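Local coordinates for protein AA9 family lytic polysaccharide monooxygenase cel61B (Hypocrea jecorina, PDB 2VTC) that oxidatively cleaves the glycosidic bonds of crystalline and amorphous polysaccharides such as cellulose, using a copper centre, a reducing agent and O2 or hydrogen peroxide, at residues 20-29 against 95-106; 135-144 against 236-247. One frame throughout, in Å; residues are numbered along the deposited sequence.

Contact 1. Residues 20-29 against 95-106; sequences HGQVQNFTIN and SNIVFQWGPGVW. With NI (nickel (II) ion), chain E; NAG (2-acetamido-2-deoxy-beta-D-glucopyranose), chain C; NAG (2-acetamido-2-deoxy-beta-D-glucopyranose), chain B.
Val23 and Trp101 meet at an antiparallel non-hydrogen-bonded pair, where strands 22-28 and 96-102 run together in the beta sandwich of this AA9 enzyme. Val23 CG2 stands over one indole face, 3.8 Å from the centroid of the five-membered Trp101 ring and 21° off its normal, a CH-pi contact. Because CG1 lies anti to the backbone N (chi1 169°), this second Val23 methyl reaches the edge of the next ring, 4.0 Å from Phe99 CD1. His178 stacks on the Phe99 ring and is hydrogen-bonded through NE2 to Trp101 NE1.

On the other face, Thr27 and Val98 point the same way, with Thr27 OG1 3.3 Å from Val98 CB. Asn25 ND2 there carries an N-linked glycan, whose second sugar donates from N2 to Pro103 O at 2.7 Å.

At the chain start, His20 grips nickel through its amino N (1.9 Å) and ND1 (2.2 Å); with His108 these form the copper-holding histidine brace, and Tyr195 OH also binds the metal. Trp106 flanks it, CZ3 3.4 Å from His20 C. At the far end Ser95 OG, hydrogen-bonded also to Ala92 O, lies near the Asn29 amide plane and accepts from Asn29 ND2 at 2.8 Å (158° at the hydrogen).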
loop_
_atom_site.group_PDB
_atom_site.type_symbol
_atom_site.label_atom_id
_atom_site.label_comp_id
_atom_site.label_asym_id
_atom_site.label_seq_id
_atom_site.Cartn_x
_atom_site.Cartn_y
_atom_site.Cartn_z
ATOM N N HIS A 20 -11.499 2.659 -7.015
ATOM C CA HIS A 20 -10.464 2.789 -8.103
ATOM C C HIS A 20 -9.648 4.058 -7.960
ATOM O O HIS A 20 -10.181 5.128 -7.656
ATOM C CB HIS A 20 -11.146 2.729 -9.475
ATOM C CG HIS A 20 -11.597 1.359 -9.880
ATOM N ND1 HIS A 20 -12.244 0.491 -9.029
ATOM C CD2 HIS A 20 -11.483 0.703 -11.062
ATOM C CE1 HIS A 20 -12.515 -0.635 -9.665
ATOM N NE2 HIS A 20 -12.068 -0.530 -10.906
ATOM N N GLY A 21 -8.329 3.940 -8.185
ATOM C CA GLY A 21 -7.402 5.043 -8.004
ATOM C C GLY A 21 -5.997 4.473 -7.817
ATOM O O GLY A 21 -5.853 3.271 -7.630
ATOM N N GLN A 22 -4.988 5.331 -7.854
ATOM C CA GLN A 22 -3.592 4.896 -7.649
ATOM C C GLN A 22 -2.819 5.975 -6.899
ATOM O O GLN A 22 -3.239 7.133 -6.864
ATOM C CB GLN A 22 -2.933 4.599 -9.011
ATOM C CG GLN A 22 -2.682 5.851 -9.853
ATOM C CD GLN A 22 -2.125 5.577 -11.248
ATOM O OE1 GLN A 22 -1.647 4.471 -11.565
ATOM N NE2 GLN A 22 -2.195 6.589 -12.092
ATOM N N VAL A 23 -1.682 5.615 -6.295
ATOM C CA VAL A 23 -0.808 6.612 -5.707
ATOM C C VAL A 23 -0.019 7.235 -6.855
ATOM O O VAL A 23 0.750 6.545 -7.522
ATOM C CB VAL A 23 0.147 5.992 -4.634
ATOM C CG1 VAL A 23 1.224 6.979 -4.229
ATOM C CG2 VAL A 23 -0.652 5.560 -3.423
ATOM N N GLN A 24 -0.241 8.523 -7.115
ATOM C CA GLN A 24 0.398 9.172 -8.270
ATOM C C GLN A 24 1.672 9.914 -7.919
ATOM O O GLN A 24 2.528 10.175 -8.791
ATOM C CB GLN A 24 -0.592 10.111 -8.975
ATOM C CG GLN A 24 -1.725 9.397 -9.638
ATOM C CD GLN A 24 -2.323 10.176 -10.814
ATOM O OE1 GLN A 24 -2.742 9.581 -11.810
ATOM N NE2 GLN A 24 -2.372 11.493 -10.694
ATOM N N ASN A 25 1.777 10.274 -6.645
ATOM C CA ASN A 25 2.917 10.956 -6.091
ATOM C C ASN A 25 2.809 10.915 -4.577
ATOM O O ASN A 25 1.817 10.404 -4.022
ATOM C CB ASN A 25 3.070 12.393 -6.639
ATOM C CG ASN A 25 1.788 13.238 -6.514
ATOM O OD1 ASN A 25 1.372 13.582 -5.405
ATOM N ND2 ASN A 25 1.210 13.616 -7.671
ATOM N N PHE A 26 3.851 11.378 -3.913
ATOM C CA PHE A 26 3.911 11.337 -2.464
ATOM C C PHE A 26 4.951 12.335 -1.992
ATOM O O PHE A 26 5.850 12.728 -2.771
ATOM C CB PHE A 26 4.199 9.894 -1.957
ATOM C CG PHE A 26 5.501 9.297 -2.475
ATOM C CD1 PHE A 26 6.635 9.284 -1.665
ATOM C CD2 PHE A 26 5.574 8.736 -3.759
ATOM C CE1 PHE A 26 7.853 8.731 -2.140
ATOM C CE2 PHE A 26 6.783 8.179 -4.242
ATOM C CZ PHE A 26 7.913 8.176 -3.421
ATOM N N THR A 27 4.820 12.755 -0.737
ATOM C CA THR A 27 5.768 13.665 -0.117
ATOM C C THR A 27 6.507 12.996 1.025
ATOM O O THR A 27 5.967 12.121 1.713
ATOM C CB THR A 27 5.120 14.987 0.404
ATOM O OG1 THR A 27 4.176 14.701 1.455
ATOM C CG2 THR A 27 4.467 15.746 -0.728
ATOM N N ILE A 28 7.763 13.390 1.198
ATOM C CA ILE A 28 8.556 12.980 2.343
ATOM C C ILE A 28 9.024 14.254 3.042
ATOM O O ILE A 28 9.690 15.084 2.425
ATOM C CB ILE A 28 9.765 12.114 1.911
ATOM C CG1 ILE A 28 9.290 10.825 1.215
ATOM C CG2 ILE A 28 10.629 11.785 3.126
ATOM C CD1 ILE A 28 10.371 10.087 0.418
ATOM N N ASN A 29 8.661 14.409 4.319
ATOM C CA ASN A 29 8.859 15.680 5.035
ATOM C C ASN A 29 8.523 16.893 4.158
ATOM O O ASN A 29 9.278 17.869 4.089
ATOM C CB ASN A 29 10.278 15.776 5.617
ATOM C CG ASN A 29 10.643 14.569 6.446
ATOM O OD1 ASN A 29 9.905 14.167 7.354
ATOM N ND2 ASN A 29 11.786 13.970 6.131
ATOM N N SER A 95 10.609 10.068 9.462
ATOM C CA SER A 95 9.937 10.933 8.496
ATOM C C SER A 95 8.483 10.511 8.257
ATOM O O SER A 95 8.122 9.341 8.432
ATOM C CB SER A 95 10.683 10.949 7.154
ATOM O OG SER A 95 11.993 11.472 7.306
ATOM N N ASN A 96 7.654 11.476 7.863
ATOM C CA ASN A 96 6.298 11.188 7.439
ATOM C C ASN A 96 6.215 11.129 5.924
ATOM O O ASN A 96 6.699 12.028 5.219
ATOM C CB ASN A 96 5.301 12.224 7.987
ATOM C CG ASN A 96 5.145 12.152 9.505
ATOM O OD1 ASN A 96 5.327 13.154 10.208
ATOM N ND2 ASN A 96 4.811 10.983 10.017
ATOM N N ILE A 97 5.623 10.045 5.432
ATOM C CA ILE A 97 5.264 9.934 4.035
ATOM C C ILE A 97 3.806 10.340 3.945
ATOM O O ILE A 97 3.006 9.975 4.814
ATOM C CB ILE A 97 5.378 8.463 3.518
ATOM C CG1 ILE A 97 6.748 7.863 3.861
ATOM C CG2 ILE A 97 5.046 8.395 2.010
ATOM C CD1 ILE A 97 6.752 6.336 3.880
ATOM N N VAL A 98 3.466 11.081 2.897
ATOM C CA VAL A 98 2.068 11.371 2.602
ATOM C C VAL A 98 1.760 10.860 1.216
ATOM O O VAL A 98 2.237 11.407 0.216
ATOM C CB VAL A 98 1.714 12.895 2.736
ATOM C CG1 VAL A 98 0.223 13.092 2.534
ATOM C CG2 VAL A 98 2.141 13.450 4.092
ATOM N N PHE A 99 0.992 9.774 1.162
ATOM C CA PHE A 99 0.621 9.169 -0.109
ATOM C C PHE A 99 -0.539 9.971 -0.686
ATOM O O PHE A 99 -1.533 10.209 0.005
ATOM C CB PHE A 99 0.211 7.698 0.071
ATOM C CG PHE A 99 1.325 6.801 0.546
ATOM C CD1 PHE A 99 2.202 6.232 -0.377
ATOM C CD2 PHE A 99 1.478 6.500 1.900
ATOM C CE1 PHE A 99 3.237 5.375 0.044
ATOM C CE2 PHE A 99 2.515 5.652 2.346
ATOM C CZ PHE A 99 3.391 5.090 1.396
ATOM N N GLN A 100 -0.396 10.384 -1.939
ATOM C CA GLN A 100 -1.440 11.133 -2.638
ATOM C C GLN A 100 -2.117 10.247 -3.669
ATOM O O GLN A 100 -1.521 9.849 -4.677
ATOM C CB GLN A 100 -0.861 12.401 -3.280
ATOM C CG GLN A 100 -1.827 13.113 -4.233
ATOM C CD GLN A 100 -2.959 13.838 -3.505
ATOM O OE1 GLN A 100 -4.122 13.400 -3.525
ATOM N NE2 GLN A 100 -2.623 14.937 -2.864
ATOM N N TRP A 101 -3.381 9.926 -3.410
ATOM C CA TRP A 101 -4.164 9.115 -4.325
ATOM C C TRP A 101 -4.858 9.987 -5.380
ATOM O O TRP A 101 -5.129 11.177 -5.146
ATOM C CB TRP A 101 -5.210 8.297 -3.554
ATOM C CG TRP A 101 -4.613 7.201 -2.703
ATOM C CD1 TRP A 101 -4.049 7.343 -1.478
ATOM C CD2 TRP A 101 -4.531 5.807 -3.035
ATOM N NE1 TRP A 101 -3.610 6.120 -1.014
ATOM C CE2 TRP A 101 -3.907 5.158 -1.944
ATOM C CE3 TRP A 101 -4.940 5.042 -4.141
ATOM C CZ2 TRP A 101 -3.656 3.770 -1.928
ATOM C CZ3 TRP A 101 -4.697 3.650 -4.134
ATOM C CH2 TRP A 101 -4.051 3.035 -3.019
ATOM N N GLY A 102 -5.127 9.397 -6.535
ATOM C CA GLY A 102 -5.729 10.157 -7.631
ATOM C C GLY A 102 -5.874 9.328 -8.885
ATOM O O GLY A 102 -5.664 8.104 -8.849
ATOM N N PRO A 103 -6.204 9.981 -10.019
ATOM C CA PRO A 103 -6.369 11.443 -10.208
ATOM C C PRO A 103 -7.699 12.025 -9.687
ATOM O O PRO A 103 -7.790 13.239 -9.441
ATOM C CB PRO A 103 -6.289 11.614 -11.730
ATOM C CG PRO A 103 -6.782 10.295 -12.293
ATOM C CD PRO A 103 -6.446 9.221 -11.261
ATOM N N GLY A 104 -8.710 11.179 -9.539
ATOM C CA GLY A 104 -10.014 11.631 -9.038
ATOM C C GLY A 104 -10.184 11.399 -7.544
ATOM O O GLY A 104 -9.372 10.732 -6.909
ATOM N N VAL A 105 -11.247 11.974 -6.981
ATOM C CA VAL A 105 -11.616 11.739 -5.581
ATOM C C VAL A 105 -11.809 10.239 -5.315
ATOM O O VAL A 105 -12.422 9.528 -6.118
ATOM C CB VAL A 105 -12.897 12.547 -5.198
ATOM C CG1 VAL A 105 -13.238 12.359 -3.723
ATOM C CG2 VAL A 105 -12.673 14.034 -5.486
ATOM N N TRP A 106 -11.252 9.746 -4.208
ATOM C CA TRP A 106 -11.418 8.332 -3.858
ATOM C C TRP A 106 -12.913 7.939 -3.680
ATOM O O TRP A 106 -13.614 8.560 -2.875
ATOM C CB TRP A 106 -10.576 7.957 -2.624
ATOM C CG TRP A 106 -10.657 6.498 -2.245
ATOM C CD1 TRP A 106 -11.253 5.979 -1.129
ATOM C CD2 TRP A 106 -10.118 5.379 -2.966
ATOM N NE1 TRP A 106 -11.136 4.620 -1.113
ATOM C CE2 TRP A 106 -10.443 4.217 -2.228
ATOM C CE3 TRP A 106 -9.387 5.246 -4.159
ATOM C CZ2 TRP A 106 -10.067 2.923 -2.641
ATOM C CZ3 TRP A 106 -9.025 3.951 -4.575
ATOM C CH2 TRP A 106 -9.366 2.814 -3.821
HETATM NI NI NI E . -12.872 1.323 -7.080
HETATM C C1 NAG C . -0.021 14.388 -7.621
HETATM C C2 NAG C . -0.045 15.384 -8.788
HETATM C C3 NAG C . -1.377 16.164 -8.865
HETATM C C4 NAG C . -2.610 15.253 -8.724
HETATM C C5 NAG C . -2.379 14.192 -7.631
HETATM C C6 NAG C . -3.494 13.157 -7.514
HETATM C C7 NAG C . 1.887 16.510 -9.779
HETATM C C8 NAG C . 2.902 17.604 -9.626
HETATM N N2 NAG C . 1.066 16.321 -8.739
HETATM O O3 NAG C . -1.433 16.885 -10.088
HETATM O O4 NAG C . -3.767 16.009 -8.388
HETATM O O5 NAG C . -1.131 13.520 -7.812
HETATM O O6 NAG C . -3.888 12.647 -8.767
HETATM O O7 NAG C . 1.836 15.842 -10.815
HETATM C C1 NAG B . -4.727 16.006 -9.461
HETATM C C2 NAG B . -6.116 16.311 -8.886
HETATM C C3 NAG B . -7.157 16.600 -9.978
HETATM C C4 NAG B . -6.617 17.515 -11.079
HETATM C C5 NAG B . -5.262 16.997 -11.574
HETATM C C6 NAG B . -4.673 17.886 -12.669
HETATM C C7 NAG B . -6.532 15.253 -6.700
HETATM C C8 NAG B . -7.200 14.123 -5.982
HETATM N N2 NAG B . -6.595 15.226 -8.034
HETATM O O3 NAG B . -8.272 17.219 -9.374
HETATM O O4 NAG B . -7.542 17.608 -12.147
HETATM O O5 NAG B . -4.369 16.944 -10.469
HETATM O O6 NAG B . -4.435 19.179 -12.149
HETATM O O7 NAG B . -5.948 16.114 -6.046
HETATM O O HOH W 1 -9.034 7.797 -6.568
HETATM O O HOH W 2 5.282 14.386 3.835
HETATM O O HOH W 3 -14.322 2.389 -8.254
HETATM O O HOH W 4 -13.335 0.204 -7.132
#

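Contact 2. Residues 135-144 against 236-247; sequences VKIQEAGINY and ITSYTIPGPALW
Lys136 reaches from strand 133-143 of the beta sandwich into the irregular C-terminal tail, whose backbone folds round its ammonium group. CG is anti to the backbone N, and the chain stays extended until a bend at chi3 (-87°) turns NZ in among the carbonyls. Three acceptors then grip it: Pro242 O at 2.8 Å from NZ, Pro244 O also at 2.8 Å, and Glu139 OE1, again 2.8 Å from NZ, in a salt bridge, NZ coming to OE1 from above the carboxylate plane (36° out of it). With an alanine here, both proline carbonyls and the Glu139 carboxylate would probably lose their shared cation, and the tail around Pro242 to Pro244 would be less firmly anchored.

Close packing continues beside this buried lysine. Trp247 N donates to Lys136 O at 2.8 Å, and Trp247 CB lies 3.4 Å from Val135 CG1. Leu246 lays CD1 against the backbone, 3.4 Å from Ile137 C, at the classic beta bulge where Ile137 and Gln138 both face Thr115. Ile241 crosses Glu139 obliquely and sets its CD1 by the chain at Gly141.

The solvent side is looser and bridged by water. One water joins Lys136 N to Ala245 O; two others link the Glu139 carboxylate oxygens to Leu246 N and Ile241 O. Farther along, Ile142 meets Ile236 and Tyr239 chiefly through its CG2 methyl. Beyond it the exposed Tyr144 ring lies between two carbonyl oxygens, Ile142 O over one face and Thr237 O over the other, the latter 3.4 Å above the ring plane. Its phenol end pins the tail here: Tyr239 N, near the ring plane, donates to Tyr144 OH at 2.8 Å.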
loop_
_atom_site.group_PDB
_atom_site.type_symbol
_atom_site.label_atom_id
_atom_site.label_comp_id
_atom_site.label_asym_id
_atom_site.label_seq_id
_atom_site.Cartn_x
_atom_site.Cartn_y
_atom_site.Cartn_z
ATOM N N VAL A 135 6.320 -6.165 6.958
ATOM C CA VAL A 135 6.061 -5.841 8.349
ATOM C C VAL A 135 5.059 -4.688 8.418
ATOM O O VAL A 135 5.285 -3.659 7.823
ATOM C CB VAL A 135 7.394 -5.445 9.044
ATOM C CG1 VAL A 135 7.163 -4.983 10.458
ATOM C CG2 VAL A 135 8.356 -6.647 9.031
ATOM N N LYS A 136 3.948 -4.884 9.135
ATOM C CA LYS A 136 2.925 -3.822 9.235
ATOM C C LYS A 136 3.426 -2.648 10.076
ATOM O O LYS A 136 3.848 -2.848 11.216
ATOM C CB LYS A 136 1.645 -4.381 9.850
ATOM C CG LYS A 136 0.477 -3.371 9.856
ATOM C CD LYS A 136 -0.745 -3.951 10.559
ATOM C CE LYS A 136 -1.648 -4.754 9.604
ATOM N NZ LYS A 136 -2.722 -5.509 10.343
ATOM N N ILE A 137 3.371 -1.438 9.521
ATOM C CA ILE A 137 3.800 -0.233 10.254
ATOM C C ILE A 137 2.684 0.801 10.475
ATOM O O ILE A 137 2.885 1.800 11.181
ATOM C CB ILE A 137 5.043 0.448 9.595
ATOM C CG1 ILE A 137 4.730 0.923 8.162
ATOM C CG2 ILE A 137 6.242 -0.515 9.651
ATOM C CD1 ILE A 137 5.633 2.016 7.645
ATOM N N GLN A 138 1.521 0.558 9.875
ATOM C CA GLN A 138 0.353 1.439 10.029
ATOM C C GLN A 138 -0.938 0.658 9.769
ATOM O O GLN A 138 -1.008 -0.161 8.857
ATOM C CB GLN A 138 0.479 2.640 9.076
ATOM C CG GLN A 138 -0.709 3.642 9.047
ATOM C CD GLN A 138 -1.859 3.182 8.145
ATOM O OE1 GLN A 138 -1.650 2.595 7.064
ATOM N NE2 GLN A 138 -3.094 3.463 8.580
ATOM N N GLU A 139 -1.946 0.892 10.604
ATOM C CA GLU A 139 -3.284 0.361 10.329
ATOM C C GLU A 139 -4.361 1.276 10.918
ATOM O O GLU A 139 -4.177 1.871 11.994
ATOM C CB GLU A 139 -3.461 -1.074 10.862
ATOM C CG GLU A 139 -3.303 -1.230 12.382
ATOM C CD GLU A 139 -3.540 -2.626 12.900
ATOM O OE1 GLU A 139 -3.827 -3.550 12.091
ATOM O OE2 GLU A 139 -3.464 -2.805 14.145
ATOM N N ALA A 140 -5.466 1.400 10.197
ATOM C CA ALA A 140 -6.593 2.218 10.674
ATOM C C ALA A 140 -7.873 1.589 10.162
ATOM O O ALA A 140 -7.972 1.205 8.987
ATOM C CB ALA A 140 -6.461 3.663 10.208
ATOM N N GLY A 141 -8.874 1.494 11.040
ATOM C CA GLY A 141 -10.131 0.827 10.699
ATOM C C GLY A 141 -11.326 1.754 10.822
ATOM O O GLY A 141 -11.357 2.809 10.181
ATOM N N ILE A 142 -12.298 1.343 11.643
ATOM C CA ILE A 142 -13.537 2.127 11.883
ATOM C C ILE A 142 -13.479 2.750 13.285
ATOM O O ILE A 142 -12.997 2.116 14.222
ATOM C CB ILE A 142 -14.794 1.230 11.724
ATOM C CG1 ILE A 142 -16.081 2.079 11.650
ATOM C CG2 ILE A 142 -14.894 0.174 12.836
ATOM C CD1 ILE A 142 -17.321 1.286 11.300
ATOM N N ASN A 143 -13.928 4.001 13.397
ATOM C CA ASN A 143 -14.127 4.649 14.683
ATOM C C ASN A 143 -15.476 4.142 15.203
ATOM O O ASN A 143 -16.495 4.365 14.560
ATOM C CB ASN A 143 -14.099 6.170 14.482
ATOM C CG ASN A 143 -14.366 6.940 15.761
ATOM O OD1 ASN A 143 -15.227 6.563 16.544
ATOM N ND2 ASN A 143 -13.617 8.021 15.980
ATOM N N TYR A 144 -15.475 3.386 16.302
ATOM C CA TYR A 144 -16.706 2.721 16.761
ATOM C C TYR A 144 -17.788 3.749 17.158
ATOM O O TYR A 144 -19.000 3.521 16.961
ATOM C CB TYR A 144 -16.411 1.778 17.926
ATOM C CG TYR A 144 -15.484 0.622 17.593
ATOM C CD1 TYR A 144 -15.750 -0.223 16.515
ATOM C CD2 TYR A 144 -14.353 0.368 18.365
ATOM C CE1 TYR A 144 -14.904 -1.289 16.210
ATOM C CE2 TYR A 144 -13.495 -0.697 18.062
ATOM C CZ TYR A 144 -13.785 -1.516 16.984
ATOM O OH TYR A 144 -12.946 -2.575 16.680
ATOM N N ILE A 236 -21.200 -1.624 13.824
ATOM C CA ILE A 236 -20.052 -2.465 14.176
ATOM C C ILE A 236 -19.447 -2.010 15.496
ATOM O O ILE A 236 -19.095 -0.833 15.650
ATOM C CB ILE A 236 -18.991 -2.456 13.024
ATOM C CG1 ILE A 236 -19.583 -3.170 11.797
ATOM C CG2 ILE A 236 -17.665 -3.091 13.464
ATOM C CD1 ILE A 236 -18.880 -2.859 10.494
ATOM N N THR A 237 -19.336 -2.939 16.441
ATOM C CA THR A 237 -18.780 -2.629 17.758
ATOM C C THR A 237 -17.383 -3.192 17.959
ATOM O O THR A 237 -16.657 -2.771 18.869
ATOM C CB THR A 237 -19.704 -3.121 18.894
ATOM O OG1 THR A 237 -19.957 -4.522 18.735
ATOM C CG2 THR A 237 -21.021 -2.370 18.840
ATOM N N SER A 238 -17.011 -4.136 17.093
ATOM C CA SER A 238 -15.703 -4.767 17.128
ATOM C C SER A 238 -15.284 -5.140 15.698
ATOM O O SER A 238 -16.049 -5.768 14.978
ATOM C CB SER A 238 -15.782 -6.022 17.993
ATOM O OG SER A 238 -14.517 -6.596 18.175
ATOM N N TYR A 239 -14.081 -4.727 15.301
ATOM C CA TYR A 239 -13.557 -5.050 13.962
ATOM C C TYR A 239 -12.090 -5.480 14.044
ATOM O O TYR A 239 -11.273 -4.797 14.661
ATOM C CB TYR A 239 -13.709 -3.850 13.022
ATOM C CG TYR A 239 -13.168 -4.081 11.618
ATOM C CD1 TYR A 239 -13.840 -4.931 10.725
ATOM C CD2 TYR A 239 -11.987 -3.465 11.194
ATOM C CE1 TYR A 239 -13.345 -5.159 9.432
ATOM C CE2 TYR A 239 -11.479 -3.687 9.917
ATOM C CZ TYR A 239 -12.168 -4.528 9.042
ATOM O OH TYR A 239 -11.676 -4.757 7.776
ATOM N N THR A 240 -11.756 -6.602 13.406
ATOM C CA THR A 240 -10.371 -7.096 13.379
ATOM C C THR A 240 -9.752 -6.641 12.052
ATOM O O THR A 240 -10.085 -7.168 10.988
ATOM C CB THR A 240 -10.329 -8.630 13.465
ATOM O OG1 THR A 240 -10.987 -9.076 14.663
ATOM C CG2 THR A 240 -8.870 -9.147 13.467
ATOM N N ILE A 241 -8.870 -5.654 12.119
ATOM C CA ILE A 241 -8.191 -5.161 10.929
ATOM C C ILE A 241 -7.357 -6.319 10.350
ATOM O O ILE A 241 -6.596 -6.949 11.084
ATOM C CB ILE A 241 -7.308 -3.930 11.219
ATOM C CG1 ILE A 241 -8.147 -2.799 11.839
ATOM C CG2 ILE A 241 -6.635 -3.453 9.912
ATOM C CD1 ILE A 241 -7.328 -1.632 12.397
ATOM N N PRO A 242 -7.522 -6.621 9.051
ATOM C CA PRO A 242 -6.779 -7.753 8.469
ATOM C C PRO A 242 -5.242 -7.612 8.487
ATOM O O PRO A 242 -4.705 -6.505 8.628
ATOM C CB PRO A 242 -7.260 -7.771 7.009
ATOM C CG PRO A 242 -8.616 -7.112 7.036
ATOM C CD PRO A 242 -8.426 -6.000 8.064
ATOM N N GLY A 243 -4.565 -8.738 8.300
ATOM C CA GLY A 243 -3.103 -8.747 8.217
ATOM C C GLY A 243 -2.456 -9.037 9.559
ATOM O O GLY A 243 -3.109 -9.078 10.582
ATOM N N PRO A 244 -1.141 -9.230 9.553
ATOM C CA PRO A 244 -0.379 -9.510 10.770
ATOM C C PRO A 244 -0.250 -8.297 11.699
ATOM O O PRO A 244 -0.639 -7.163 11.343
ATOM C CB PRO A 244 0.985 -9.943 10.226
ATOM C CG PRO A 244 1.106 -9.225 8.897
ATOM C CD PRO A 244 -0.304 -9.208 8.337
ATOM N N ALA A 245 0.309 -8.545 12.882
ATOM C CA ALA A 245 0.377 -7.537 13.943
ATOM C C ALA A 245 1.234 -6.314 13.599
ATOM O O ALA A 245 2.298 -6.431 12.969
ATOM C CB ALA A 245 0.868 -8.180 15.227
ATOM N N LEU A 246 0.755 -5.147 14.035
ATOM C CA LEU A 246 1.452 -3.889 13.943
ATOM C C LEU A 246 2.811 -3.981 14.641
ATOM O O LEU A 246 2.908 -4.482 15.766
ATOM C CB LEU A 246 0.592 -2.781 14.581
ATOM C CG LEU A 246 1.101 -1.336 14.481
ATOM C CD1 LEU A 246 1.171 -0.875 13.050
ATOM C CD2 LEU A 246 0.239 -0.376 15.301
ATOM N N TRP A 247 3.849 -3.507 13.957
ATOM C CA TRP A 247 5.180 -3.416 14.543
ATOM C C TRP A 247 5.318 -2.033 15.174
ATOM O O TRP A 247 5.224 -1.027 14.459
ATOM C CB TRP A 247 6.247 -3.634 13.471
ATOM C CG TRP A 247 7.650 -3.660 13.985
ATOM C CD1 TRP A 247 8.155 -4.487 14.944
ATOM C CD2 TRP A 247 8.743 -2.836 13.547
ATOM N NE1 TRP A 247 9.492 -4.221 15.145
ATOM C CE2 TRP A 247 9.878 -3.216 14.296
ATOM C CE3 TRP A 247 8.869 -1.811 12.606
ATOM C CZ2 TRP A 247 11.136 -2.609 14.120
ATOM C CZ3 TRP A 247 10.127 -1.208 12.423
ATOM C CH2 TRP A 247 11.235 -1.608 13.181
HETATM O O HOH W 5 3.519 -7.154 10.645
HETATM O O HOH W 6 4.796 1.684 13.250
HETATM O O HOH W 7 -2.054 -5.110 14.986
HETATM O O HOH W 8 -5.123 -5.967 13.242
HETATM O O HOH W 9 -10.073 -2.498 15.202
#

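In the fold
Both segments of contact 1 precede those of contact 2 in the sequence; the centres of the two contacts are 21 Å apart and their nearest atoms about 6 Å apart, without touching. They belong to different sheets: contact 1 pairs the middle strands of the four-stranded antiparallel sheet, whereas contact 2 lays the C-terminal tail against strand 133-143 of the larger mixed sheet. Strand 160-164 connects them, since Phe99 of contact 1 and Ile137 of contact 2 both touch Val163. Contact 1 carries the metal-binding N-terminus. Contact 2 fastens the opposite chain end, with the Ile236 side chain about 11 Å from that of His184, a probable O2-binding residue.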